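Hypothetical protein Atu2144 (Agrobacterium tumefaciens, PDB 2ODF) is of unknown function but belongs to the N-formylglutamate amidohydrolase family, so it probably hydrolyses an amide bond with the help of zinc. Local coordinates at residues I169-D174 with L220-E225; D181-G186 with E246-A251. All coordinates share one frame; numbering follows the deposited sequence.

Interaction 1 (I169-D174 with L220-E225)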
loop_
_atom_site.group_PDB
_atom_site.type_symbol
_atom_site.label_atom_id
_atom_site.label_comp_id
_atom_site.label_asym_id
_atom_site.label_seq_id
_atom_site.Cartn_x
_atom_site.Cartn_y
_atom_site.Cartn_z
ATOM N N ILE A 169 -26.211 8.647 -17.463
ATOM C CA ILE A 169 -25.754 7.425 -16.843
ATOM C C ILE A 169 -24.655 6.864 -17.735
ATOM O O ILE A 169 -24.889 6.571 -18.907
ATOM C CB ILE A 169 -26.878 6.373 -16.734
ATOM C CG1 ILE A 169 -28.066 6.902 -15.955
ATOM C CG2 ILE A 169 -26.357 5.046 -16.084
ATOM C CD1 ILE A 169 -27.888 6.956 -14.446
ATOM N N GLY A 170 -23.460 6.669 -17.157
ATOM C CA GLY A 170 -22.422 5.883 -17.789
ATOM C C GLY A 170 -22.379 4.456 -17.264
ATOM O O GLY A 170 -22.479 4.223 -16.047
ATOM N N ILE A 171 -22.244 3.516 -18.194
ATOM C CA ILE A 171 -22.109 2.093 -17.911
ATOM C C ILE A 171 -20.637 1.766 -18.222
ATOM O O ILE A 171 -20.226 1.657 -19.375
ATOM C CB ILE A 171 -23.101 1.223 -18.746
ATOM C CG1 ILE A 171 -24.545 1.667 -18.495
ATOM C CG2 ILE A 171 -22.886 -0.298 -18.460
ATOM C CD1 ILE A 171 -25.043 1.476 -17.053
ATOM N N LEU A 172 -19.841 1.634 -17.173
ATOM C CA LEU A 172 -18.393 1.490 -17.328
ATOM C C LEU A 172 -17.942 0.048 -17.105
ATOM O O LEU A 172 -18.502 -0.694 -16.283
ATOM C CB LEU A 172 -17.661 2.438 -16.392
ATOM C CG LEU A 172 -17.481 3.873 -16.897
ATOM C CD1 LEU A 172 -18.802 4.519 -17.257
ATOM C CD2 LEU A 172 -16.790 4.662 -15.833
ATOM N N HIS A 173 -16.927 -0.360 -17.848
ATOM C CA HIS A 173 -16.434 -1.720 -17.734
ATOM C C HIS A 173 -15.013 -1.775 -18.237
ATOM O O HIS A 173 -14.575 -0.878 -18.940
ATOM C CB HIS A 173 -17.337 -2.681 -18.508
ATOM C CG HIS A 173 -17.346 -2.440 -19.984
ATOM N ND1 HIS A 173 -16.395 -2.974 -20.827
ATOM C CD2 HIS A 173 -18.191 -1.729 -20.769
ATOM C CE1 HIS A 173 -16.641 -2.590 -22.066
ATOM N NE2 HIS A 173 -17.735 -1.843 -22.059
ATOM N N ASP A 174 -14.303 -2.826 -17.835
ATOM C CA ASP A 174 -12.949 -3.112 -18.291
ATOM C C ASP A 174 -13.034 -4.281 -19.298
ATOM O O ASP A 174 -13.971 -4.334 -20.122
ATOM C CB ASP A 174 -12.064 -3.400 -17.064
ATOM C CG ASP A 174 -10.568 -3.224 -17.364
ATOM O OD1 ASP A 174 -9.962 -4.123 -17.994
ATOM O OD2 ASP A 174 -10.015 -2.174 -16.983
ATOM N N LEU A 220 -19.053 -11.163 -12.744
ATOM C CA LEU A 220 -19.811 -10.141 -13.426
ATOM C C LEU A 220 -19.583 -8.829 -12.681
ATOM O O LEU A 220 -19.465 -8.795 -11.442
ATOM C CB LEU A 220 -21.307 -10.485 -13.451
ATOM C CG LEU A 220 -21.787 -11.678 -14.296
ATOM C CD1 LEU A 220 -23.263 -12.035 -14.027
ATOM C CD2 LEU A 220 -21.576 -11.402 -15.781
ATOM N N ASN A 221 -19.532 -7.742 -13.424
ATOM C CA ASN A 221 -19.220 -6.480 -12.814
ATOM C C ASN A 221 -19.578 -5.305 -13.673
ATOM O O ASN A 221 -19.647 -5.403 -14.875
ATOM C CB ASN A 221 -17.722 -6.426 -12.481
ATOM C CG ASN A 221 -16.854 -6.517 -13.696
ATOM O OD1 ASN A 221 -16.617 -7.621 -14.255
ATOM N ND2 ASN A 221 -16.343 -5.378 -14.115
ATOM N N VAL A 222 -19.772 -4.175 -13.032
ATOM C CA VAL A 222 -19.984 -2.941 -13.757
ATOM C C VAL A 222 -19.692 -1.774 -12.826
ATOM O O VAL A 222 -19.802 -1.860 -11.613
ATOM C CB VAL A 222 -21.455 -2.849 -14.302
ATOM C CG1 VAL A 222 -22.467 -2.611 -13.117
ATOM C CG2 VAL A 222 -21.593 -1.763 -15.344
ATOM N N MET A 223 -19.345 -0.657 -13.426
ATOM C CA MET A 223 -19.188 0.586 -12.705
ATOM C C MET A 223 -20.231 1.527 -13.261
ATOM O O MET A 223 -20.339 1.686 -14.465
ATOM C CB MET A 223 -17.761 1.094 -12.937
ATOM C CG MET A 223 -17.436 2.515 -12.508
ATOM S SD MET A 223 -15.665 2.946 -12.632
ATOM C CE MET A 223 -15.853 4.640 -12.324
ATOM N N ILE A 224 -21.030 2.102 -12.369
ATOM C CA ILE A 224 -22.121 2.964 -12.737
ATOM C C ILE A 224 -21.769 4.415 -12.367
ATOM O O ILE A 224 -21.471 4.720 -11.215
ATOM C CB ILE A 224 -23.469 2.532 -12.024
ATOM C CG1 ILE A 224 -23.883 1.144 -12.451
ATOM C CG2 ILE A 224 -24.595 3.481 -12.359
ATOM C CD1 ILE A 224 -24.954 0.582 -11.649
ATOM N N GLU A 225 -21.841 5.284 -13.359
ATOM C CA GLU A 225 -21.649 6.715 -13.211
ATOM C C GLU A 225 -23.002 7.420 -13.384
ATOM O O GLU A 225 -23.706 7.167 -14.355
ATOM C CB GLU A 225 -20.696 7.199 -14.299
ATOM C CG GLU A 225 -19.244 7.015 -13.987
ATOM C CD GLU A 225 -18.689 8.042 -13.058
ATOM O OE1 GLU A 225 -19.442 8.720 -12.345
ATOM O OE2 GLU A 225 -17.458 8.151 -13.010
#

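Interaction 2 (D181-G186 with E246-A251)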
loop_
_atom_site.group_PDB
_atom_site.type_symbol
_atom_site.label_atom_id
_atom_site.label_comp_id
_atom_site.label_asym_id
_atom_site.label_seq_id
_atom_site.Cartn_x
_atom_site.Cartn_y
_atom_site.Cartn_z
ATOM N N ASP A 181 -22.806 -4.865 -21.316
ATOM C CA ASP A 181 -23.493 -5.117 -22.584
ATOM C C ASP A 181 -24.977 -5.356 -22.355
ATOM O O ASP A 181 -25.806 -4.821 -23.080
ATOM C CB ASP A 181 -22.910 -6.352 -23.294
ATOM C CG ASP A 181 -21.519 -6.120 -23.886
ATOM O OD1 ASP A 181 -21.091 -4.954 -24.018
ATOM O OD2 ASP A 181 -20.826 -7.128 -24.217
ATOM N N ALA A 182 -25.302 -6.191 -21.372
ATOM C CA ALA A 182 -26.677 -6.493 -21.019
ATOM C C ALA A 182 -27.426 -5.221 -20.591
ATOM O O ALA A 182 -28.575 -5.013 -20.988
ATOM C CB ALA A 182 -26.730 -7.538 -19.899
ATOM N N MET A 183 -26.791 -4.384 -19.773
ATOM C CA MET A 183 -27.407 -3.138 -19.296
ATOM C C MET A 183 -27.552 -2.098 -20.418
ATOM O O MET A 183 -28.582 -1.391 -20.515
ATOM C CB MET A 183 -26.591 -2.540 -18.134
ATOM C CG MET A 183 -26.736 -3.282 -16.814
ATOM S SD MET A 183 -25.781 -2.675 -15.373
ATOM C CE MET A 183 -26.767 -1.214 -14.909
ATOM N N LEU A 184 -26.554 -2.005 -21.284
ATOM C CA LEU A 184 -26.637 -1.048 -22.357
ATOM C C LEU A 184 -27.746 -1.452 -23.358
ATOM O O LEU A 184 -28.449 -0.602 -23.887
ATOM C CB LEU A 184 -25.281 -0.906 -23.038
ATOM C CG LEU A 184 -24.326 -0.077 -22.181
ATOM C CD1 LEU A 184 -22.856 -0.383 -22.524
ATOM C CD2 LEU A 184 -24.652 1.427 -22.299
ATOM N N ALA A 185 -27.902 -2.753 -23.583
ATOM C CA ALA A 185 -28.953 -3.245 -24.492
ATOM C C ALA A 185 -30.315 -3.014 -23.861
ATOM O O ALA A 185 -31.274 -2.619 -24.526
ATOM C CB ALA A 185 -28.730 -4.728 -24.816
ATOM N N GLY A 186 -30.380 -3.228 -22.559
ATOM C CA GLY A 186 -31.592 -3.004 -21.810
ATOM C C GLY A 186 -31.976 -1.545 -21.696
ATOM O O GLY A 186 -33.122 -1.229 -21.430
ATOM N N GLU A 246 -34.360 -1.568 -11.851
ATOM C CA GLU A 246 -35.078 -2.145 -12.997
ATOM C C GLU A 246 -34.123 -2.620 -14.084
ATOM O O GLU A 246 -34.182 -3.771 -14.471
ATOM C CB GLU A 246 -36.066 -1.127 -13.573
ATOM C CG GLU A 246 -37.211 -0.792 -12.639
ATOM C CD GLU A 246 -38.443 -1.699 -12.804
ATOM O OE1 GLU A 246 -38.310 -2.840 -13.324
ATOM O OE2 GLU A 246 -39.550 -1.244 -12.403
ATOM N N LEU A 247 -33.236 -1.727 -14.529
ATOM C CA LEU A 247 -32.243 -1.983 -15.574
ATOM C C LEU A 247 -31.271 -3.124 -15.267
ATOM O O LEU A 247 -31.105 -4.055 -16.070
ATOM C CB LEU A 247 -31.437 -0.710 -15.857
ATOM C CG LEU A 247 -30.462 -0.712 -17.045
ATOM C CD1 LEU A 247 -31.225 -0.893 -18.354
ATOM C CD2 LEU A 247 -29.616 0.577 -17.096
ATOM N N MET A 248 -30.626 -3.058 -14.102
ATOM C CA MET A 248 -29.646 -4.066 -13.760
ATOM C C MET A 248 -30.305 -5.393 -13.382
ATOM O O MET A 248 -29.796 -6.442 -13.744
ATOM C CB MET A 248 -28.652 -3.570 -12.688
ATOM C CG MET A 248 -27.446 -4.552 -12.433
ATOM S SD MET A 248 -26.097 -3.767 -11.453
ATOM C CE MET A 248 -26.996 -3.180 -10.071
ATOM N N GLY A 249 -31.454 -5.370 -12.707
ATOM C CA GLY A 249 -32.178 -6.610 -12.424
ATOM C C GLY A 249 -32.571 -7.374 -13.687
ATOM O O GLY A 249 -32.353 -8.579 -13.785
ATOM N N LYS A 250 -33.142 -6.665 -14.659
ATOM C CA LYS A 250 -33.497 -7.278 -15.933
ATOM C C LYS A 250 -32.265 -7.783 -16.653
ATOM O O LYS A 250 -32.291 -8.878 -17.234
ATOM C CB LYS A 250 -34.265 -6.298 -16.822
ATOM C CG LYS A 250 -35.690 -6.053 -16.327
ATOM C CD LYS A 250 -36.560 -5.419 -17.411
ATOM C CE LYS A 250 -37.106 -6.451 -18.394
ATOM N NZ LYS A 250 -37.156 -5.887 -19.775
ATOM N N ALA A 251 -31.179 -6.999 -16.589
ATOM C CA ALA A 251 -29.925 -7.349 -17.243
ATOM C C ALA A 251 -29.403 -8.669 -16.709
ATOM O O ALA A 251 -28.996 -9.544 -17.476
ATOM C CB ALA A 251 -28.864 -6.245 -17.034
#

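Interaction 1 (I169-D174 with L220-E225)
G170 and L172 pair with E225 and M223 through four backbone hydrogen bonds. The strands run antiparallel, at 163° over the short segments. G170 N gives to E225 O at 2.9 Å, and E225 N returns a nearly straight bond to G170 O. L172 N gives to M223 O at 2.8 Å, and M223 N answers to L172 O. I171 and I224 form the non-hydrogen-bonded pair between them. Two CA-H...O contacts add to the ladder; the shorter joins I169 CA to E225 O at 3.2 Å.

The apolar contacts lie on both faces of the sheet. On one face L172 crosses M223 obliquely. L172 CD2 meets M223 CE at 3.6 Å. With CG anti to the backbone N (chi1 168°) and the chain extended beyond it, M223 brings its CG, SD and CE all close to L172 CD2. The same methyl, L172 CD2, reaches E225 CG at 3.9 Å. On the other face I171 CG2 touches V222 CG2 at 3.7 Å. V222 CG2 also lies 3.4 Å from L172 O, the acceptor of the M223 N bond.

All these touching residues are buried. M223 and E225 also pack on strand 149-156, while I169 and I171 bond to the backbone around strand 194-196. This is an antiparallel step inside the mixed central sheet of an alpha/beta fold.

Interaction 2 (D181-G186 with E246-A251)
M183 and A251 meet at the tight side of this helix crossing. M183 CG lies 3.7 Å from A251 CB. The M183 chain then bends at its last torsion (chi3 76°), and its CE comes to 3.7 Å from M248 CB. The same CE meets L247 CD2 at 4.0 Å, where the two side chains cross at about a right angle. M183 SD also faces M248 CG and CB. M183, L247, M248 and A251 are all buried. M183 carries the largest share of the packing and also packs on the central sheet.

A182 CB sits 3.8 Å from A251 CB, and this pair has the nearest CA atoms, 5.1 Å apart. The close approach is consistent with these small side chains. The axes of segments 181-186 and 246-251 approach to 8.6 Å, with 121° between their directions.

L247 points at the other helix and reaches its backbone near the exposed end at G186. L247 CD1 touches M183 O at 3.5 Å and G186 C at the same distance. G186 has no side chain between its backbone and this methyl, which lies directly against it. A185, E246 and K250 are exposed and make no contact between the two segments. The contact is van der Waals packing, mostly of apolar side chains, between helix 178-186 and the C-terminal helix 234-256, two helices that cover one face of the sheet in an alpha/beta fold.

Interaction 1 is a step in the central sheet, and interaction 2 is part of the helical layer that covers one of its faces. Their centres are about 11 Å apart, and they touch. M183 is the main bridge: its CE lies 3.8 Å from I171 CD1 and 4.1 Å from I224 CD1, and its SD lies 4.0 Å from V222 CG1. L184 CD2 adds a further contact, 3.8 Å from I171 CG1. Each strand is followed in the chain by one of the two helices: 169-172 by 178-186, and 220-227 by 234-256. Neighbouring strands thus carry neighbouring helices, and M183 packs the helix layer onto both strands.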